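Long-range contact in bradyzoite surface antigen BSR4 (Toxoplasma gondii, PDB 2JKS), which is a surface antigen of the bradyzoite stage, belongs to the SAG1-related (SRS) superfamily, binds zinc in the crystal, and probably acts at the parasite-host interface: residues T41-C46 / K117-L122. Numbering follows the deposited sequence.
Sequences TATFEC and KWSLEL
Antiparallel strands 41-46 and 117-121 are neighbours in one sheet of the first SRS domain, a beta sandwich. A42 and F44 face L120 and W118 in hydrogen-bonded pairs, joined by four backbone hydrogen bonds; those of A42 N to L120 O and W118 N to F44 O are each 2.8 Å. On the buried face F44 and W118 run alongside each other into the sandwich without stacking, F44 CD2 4.0 Å from W118 CE3. CG of W118 stands beside its own backbone N (chi1 -58°). The edge of its six-membered ring comes toward the neighbouring strand, CE3 3.2 Å from F44 O. The same edge meets C46 SG, 4.0 Å from CZ3, in a sulfur-aromatic contact; this sulfur also sits over one face of the F44 ring, offset toward its rim. I61 of strand 53-67, in the opposing sheet, touches both rings. On the other face K117 extends obliquely across E45 and T43, its CG 3.8 Å from E45 CB and its CE 3.8 Å from T43 CB. T43 OG1 hydrogen-bonds to D13 OD1. K117 NZ, 4.3 Å from E45 OE1, is too far for a salt bridge. The C46-C138 disulfide thus ties the two sheets covalently, with both rings packed beside it, while the charges of E45 and K117 are linked only loosely, through a water that donates to OE1 and accepts weakly from NZ.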
loop_
_atom_site.group_PDB
_atom_site.type_symbol
_atom_site.label_atom_id
_atom_site.label_comp_id
_atom_site.label_asym_id
_atom_site.label_seq_id
_atom_site.Cartn_x
_atom_site.Cartn_y
_atom_site.Cartn_z
ATOM N N THR A 41 -2.001 4.689 -13.780
ATOM C CA THR A 41 -3.245 4.537 -14.520
ATOM C C THR A 41 -3.319 3.242 -15.284
ATOM O O THR A 41 -2.467 2.970 -16.129
ATOM C CB THR A 41 -3.517 5.686 -15.519
ATOM O OG1 THR A 41 -3.605 6.907 -14.811
ATOM C CG2 THR A 41 -4.832 5.447 -16.266
ATOM N N ALA A 42 -4.357 2.453 -14.999
ATOM C CA ALA A 42 -4.639 1.254 -15.769
ATOM C C ALA A 42 -5.827 1.471 -16.739
ATOM O O ALA A 42 -6.739 2.225 -16.445
ATOM C CB ALA A 42 -4.945 0.103 -14.842
ATOM N N THR A 43 -5.794 0.842 -17.917
ATOM C CA THR A 43 -6.988 0.823 -18.738
ATOM C C THR A 43 -7.381 -0.599 -19.093
ATOM O O THR A 43 -6.514 -1.457 -19.286
ATOM C CB THR A 43 -6.891 1.716 -20.006
ATOM O OG1 THR A 43 -5.915 1.176 -20.885
ATOM C CG2 THR A 43 -6.491 3.154 -19.658
ATOM N N PHE A 44 -8.699 -0.831 -19.202
ATOM C CA PHE A 44 -9.261 -2.149 -19.482
ATOM C C PHE A 44 -10.346 -1.981 -20.537
ATOM O O PHE A 44 -11.267 -1.195 -20.359
ATOM C CB PHE A 44 -9.816 -2.808 -18.201
ATOM C CG PHE A 44 -10.250 -4.263 -18.378
ATOM C CD1 PHE A 44 -9.487 -5.159 -19.115
ATOM C CD2 PHE A 44 -11.426 -4.722 -17.769
ATOM C CE1 PHE A 44 -9.861 -6.488 -19.257
ATOM C CE2 PHE A 44 -11.819 -6.054 -17.897
ATOM C CZ PHE A 44 -11.014 -6.942 -18.645
ATOM N N GLU A 45 -10.208 -2.710 -21.634
ATOM C CA GLU A 45 -11.203 -2.648 -22.704
ATOM C C GLU A 45 -11.716 -4.044 -23.051
ATOM O O GLU A 45 -10.940 -5.029 -23.025
ATOM C CB GLU A 45 -10.638 -1.935 -23.925
ATOM C CG GLU A 45 -11.556 -2.010 -25.127
ATOM C CD GLU A 45 -11.044 -1.192 -26.303
ATOM O OE1 GLU A 45 -9.843 -0.814 -26.285
ATOM O OE2 GLU A 45 -11.856 -0.944 -27.246
ATOM N N CYS A 46 -13.019 -4.147 -23.307
ATOM C CA CYS A 46 -13.619 -5.420 -23.728
ATOM C C CYS A 46 -14.508 -5.238 -24.928
ATOM O O CYS A 46 -15.444 -4.438 -24.887
ATOM C CB CYS A 46 -14.404 -6.046 -22.593
ATOM S SG CYS A 46 -13.322 -6.355 -21.193
ATOM N N LYS A 117 -14.795 0.422 -22.404
ATOM C CA LYS A 117 -13.487 0.650 -21.871
ATOM C C LYS A 117 -13.616 1.401 -20.540
ATOM O O LYS A 117 -14.537 2.209 -20.367
ATOM C CB LYS A 117 -12.613 1.384 -22.881
ATOM C CG LYS A 117 -11.144 1.545 -22.428
ATOM C CD LYS A 117 -10.315 2.057 -23.583
ATOM C CE LYS A 117 -8.911 2.415 -23.208
ATOM N NZ LYS A 117 -8.218 2.747 -24.512
ATOM N N TRP A 118 -12.692 1.098 -19.623
ATOM C CA TRP A 118 -12.639 1.607 -18.262
ATOM C C TRP A 118 -11.212 2.033 -17.958
ATOM O O TRP A 118 -10.265 1.457 -18.499
ATOM C CB TRP A 118 -13.077 0.563 -17.224
ATOM C CG TRP A 118 -14.461 0.035 -17.427
ATOM C CD1 TRP A 118 -15.626 0.524 -16.875
ATOM C CD2 TRP A 118 -14.832 -1.065 -18.248
ATOM N NE1 TRP A 118 -16.697 -0.227 -17.306
ATOM C CE2 TRP A 118 -16.237 -1.211 -18.144
ATOM C CE3 TRP A 118 -14.105 -1.985 -19.046
ATOM C CZ2 TRP A 118 -16.937 -2.218 -18.839
ATOM C CZ3 TRP A 118 -14.790 -2.980 -19.724
ATOM C CH2 TRP A 118 -16.201 -3.099 -19.611
ATOM N N SER A 119 -11.083 3.008 -17.055
ATOM C CA SER A 119 -9.805 3.597 -16.633
ATOM C C SER A 119 -9.785 3.586 -15.116
ATOM O O SER A 119 -10.809 3.894 -14.511
ATOM C CB SER A 119 -9.776 5.097 -17.031
ATOM O OG SER A 119 -9.402 5.239 -18.366
ATOM N N LEU A 120 -8.648 3.239 -14.505
ATOM C CA LEU A 120 -8.462 3.346 -13.055
ATOM C C LEU A 120 -7.238 4.199 -12.858
ATOM O O LEU A 120 -6.140 3.839 -13.305
ATOM C CB LEU A 120 -8.319 1.967 -12.363
ATOM C CG LEU A 120 -7.811 1.945 -10.905
ATOM C CD1 LEU A 120 -8.789 2.681 -9.993
ATOM C CD2 LEU A 120 -7.575 0.483 -10.372
ATOM N N GLU A 121 -7.419 5.367 -12.249
ATOM C CA GLU A 121 -6.278 6.264 -12.033
ATOM C C GLU A 121 -6.027 6.356 -10.520
ATOM O O GLU A 121 -6.819 6.901 -9.789
ATOM C CB GLU A 121 -6.548 7.668 -12.628
ATOM C CG GLU A 121 -5.490 8.705 -12.212
ATOM C CD GLU A 121 -5.880 10.085 -12.623
ATOM O OE1 GLU A 121 -6.928 10.595 -12.132
ATOM O OE2 GLU A 121 -5.143 10.674 -13.431
ATOM N N LEU A 122 -4.925 5.783 -10.043
ATOM C CA LEU A 122 -4.585 6.026 -8.666
ATOM C C LEU A 122 -3.865 7.354 -8.494
ATOM O O LEU A 122 -3.197 7.816 -9.424
ATOM C CB LEU A 122 -3.752 4.870 -8.117
ATOM C CG LEU A 122 -4.400 3.505 -8.283
ATOM C CD1 LEU A 122 -3.461 2.471 -7.715
ATOM C CD2 LEU A 122 -5.763 3.445 -7.636
HETATM O O HOH W 1 -7.356 -0.479 -25.247
#